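Local coordinates for cyclic nucleotide-binding protein (Ruegeria pomeroyi, PDB 3FX3) that probably binds DNA and regulates transcription as a Crp-like factor that couples a cyclic nucleotide-binding domain to a helix-turn-helix domain, at residues Q148-A151 / Q156-A159. Residues are numbered along the deposited sequence; the frame is centred on the assembly and turned at random.
Sequences QLKA and QRVA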
ATOM      1  N   GLN B 148       2.158   9.743  -5.427  1.00 31.51           N
ATOM      2  CA  GLN B 148       3.330  10.427  -5.944  1.00 32.20           C
ATOM      3  C   GLN B 148       3.534  10.110  -7.428  1.00 31.73           C
ATOM      4  O   GLN B 148       3.422   8.969  -7.833  1.00 30.77           O
ATOM      5  CB  GLN B 148       4.572  10.033  -5.148  1.00 32.42           C
ATOM      6  CG  GLN B 148       4.676  10.713  -3.803  1.00 35.32           C
ATOM      7  CD  GLN B 148       5.864  10.227  -2.983  1.00 40.33           C
ATOM      8  OE1 GLN B 148       6.342   9.090  -3.129  1.00 44.66           O
ATOM      9  NE2 GLN B 148       6.356  11.098  -2.119  1.00 44.71           N
ATOM     10  N   LEU B 149       3.842  11.138  -8.213  1.00 31.98           N
ATOM     11  CA  LEU B 149       4.001  11.013  -9.676  1.00 32.54           C
ATOM     12  C   LEU B 149       4.967   9.889 -10.079  1.00 33.11           C
ATOM     13  O   LEU B 149       6.119   9.871  -9.659  1.00 32.62           O
ATOM     14  CB  LEU B 149       4.469  12.354 -10.276  1.00 31.78           C
ATOM     15  CG  LEU B 149       4.708  12.454 -11.800  1.00 31.53           C
ATOM     16  CD1 LEU B 149       3.407  12.243 -12.604  1.00 30.37           C
ATOM     17  CD2 LEU B 149       5.363  13.794 -12.148  1.00 25.16           C
ATOM     18  N   LYS B 150       4.475   8.953 -10.885  1.00 34.27           N
ATOM     19  CA  LYS B 150       5.309   7.928 -11.491  1.00 35.66           C
ATOM     20  C   LYS B 150       5.785   8.364 -12.877  1.00 35.92           C
ATOM     21  O   LYS B 150       4.990   8.792 -13.712  1.00 35.78           O
ATOM     22  CB  LYS B 150       4.525   6.642 -11.639  1.00 36.42           C
ATOM     23  CG  LYS B 150       5.354   5.447 -12.110  1.00 38.27           C
ATOM     24  CD  LYS B 150       5.362   4.329 -11.092  1.00 41.13           C
ATOM     25  CE  LYS B 150       6.114   3.109 -11.578  1.00 41.70           C
ATOM     26  NZ  LYS B 150       5.432   1.866 -11.086  1.00 45.56           N
ATOM     27  N   ALA B 151       7.087   8.234 -13.110  1.00 36.31           N
ATOM     28  CA  ALA B 151       7.712   8.602 -14.386  1.00 36.31           C
ATOM     29  C   ALA B 151       8.399   7.420 -15.094  1.00 36.17           C
ATOM     30  O   ALA B 151       8.753   7.529 -16.260  1.00 36.71           O
ATOM     31  CB  ALA B 151       8.729   9.735 -14.152  1.00 36.26           C
ATOM     32  N   GLN B 156      11.537   0.253 -17.639  1.00 31.65           N
ATOM     33  CA  GLN B 156      12.048   0.563 -16.306  1.00 31.62           C
ATOM     34  C   GLN B 156      11.264  -0.181 -15.243  1.00 31.41           C
ATOM     35  O   GLN B 156      11.837  -0.667 -14.269  1.00 30.91           O
ATOM     36  CB  GLN B 156      12.034   2.076 -16.026  1.00 31.32           C
ATOM     37  CG  GLN B 156      13.141   2.816 -16.780  1.00 33.06           C
ATOM     38  CD  GLN B 156      13.118   4.310 -16.571  1.00 33.38           C
ATOM     39  OE1 GLN B 156      12.101   4.957 -16.792  1.00 34.62           O
ATOM     40  NE2 GLN B 156      14.255   4.871 -16.163  1.00 34.21           N
ATOM     41  N   ARG B 157       9.954  -0.280 -15.432  1.00 31.62           N
ATOM     42  CA  ARG B 157       9.124  -0.986 -14.455  1.00 32.19           C
ATOM     43  C   ARG B 157       9.470  -2.457 -14.394  1.00 31.42           C
ATOM     44  O   ARG B 157       9.467  -3.028 -13.328  1.00 30.62           O
ATOM     45  CB  ARG B 157       7.644  -0.788 -14.743  1.00 32.50           C
ATOM     46  CG  ARG B 157       7.164   0.674 -14.526  1.00 34.86           C
ATOM     47  CD  ARG B 157       5.759   0.853 -15.112  1.00 38.84           C
ATOM     48  NE  ARG B 157       4.878  -0.030 -14.400  1.00 43.01           N
ATOM     49  CZ  ARG B 157       3.911  -0.781 -14.902  1.00 42.11           C
ATOM     50  NH1 ARG B 157       3.585  -0.786 -16.182  1.00 42.37           N
ATOM     51  NH2 ARG B 157       3.246  -1.519 -14.058  1.00 44.01           N
ATOM     52  N   VAL B 158       9.818  -3.054 -15.533  1.00 31.44           N
ATOM     53  CA  VAL B 158      10.190  -4.476 -15.563  1.00 31.13           C
ATOM     54  C   VAL B 158      11.556  -4.675 -14.906  1.00 31.29           C
ATOM     55  O   VAL B 158      11.761  -5.644 -14.144  1.00 30.59           O
ATOM     56  CB  VAL B 158      10.178  -5.022 -17.005  1.00 31.14           C
ATOM     57  CG1 VAL B 158      10.731  -6.464 -17.071  1.00 30.28           C
ATOM     58  CG2 VAL B 158       8.761  -4.942 -17.557  1.00 31.02           C
ATOM     59  N   ALA B 159      12.477  -3.744 -15.186  1.00 31.18           N
ATOM     60  CA  ALA B 159      13.794  -3.739 -14.531  1.00 32.06           C
ATOM     61  C   ALA B 159      13.614  -3.759 -13.013  1.00 33.09           C
ATOM     62  O   ALA B 159      14.235  -4.526 -12.297  1.00 33.67           O
ATOM     63  CB  ALA B 159      14.594  -2.494 -14.955  1.00 31.34           C
TER
HETATM   64  O   HOH W   1       5.292  -0.691 -11.653  1.00 42.29           O
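Lys150 reaches across to Arg157, and a water joins their two cationic ends. The lysine ammonium gives a hydrogen bond to this water, with NZ of Lys150 2.6 Å from the water oxygen. NE of Arg157 gives a second one at 2.9 Å, and the water sits at the edge of the guanidinium, in its plane. The two groups carry like charge, with Lys150 NZ 3.9 Å from Arg157 NE. The shared water accepts from both and probably eases their repulsion.

The side chains cross at about a right angle. With CG anti to the backbone N (chi1 -173°) and bends at chi2 and chi4, the Lys150 chain brings CE to 4.0 Å from CG of Arg157. A bend at chi3 (62°) turns the Arg157 guanidinium out of line with its stem. Backbone carbonyls take up further donors. Lys150 NZ bonds to Leu149 O of the second subunit, and Arg157 NH2 bonds to Leu188 O of the same chain. A leucine in place of Arg157 would probably leave the water without its second donor and Leu188 O without this partner.

Gln156 only comes near Ala151, with OE1 of Gln156 4.3 Å from O of Ala151. Its amide is engaged elsewhere: OE1 accepts from Thr153 N, and NE2 bonds to Ser228 O and Tyr225 O. The contact joins the linker after the long helix 125-147 to helix 154-165 of the Crp-like helix-turn-helix domain, whose Val158 and Ala159 pack on helices 192-203 and 219-227 respectively.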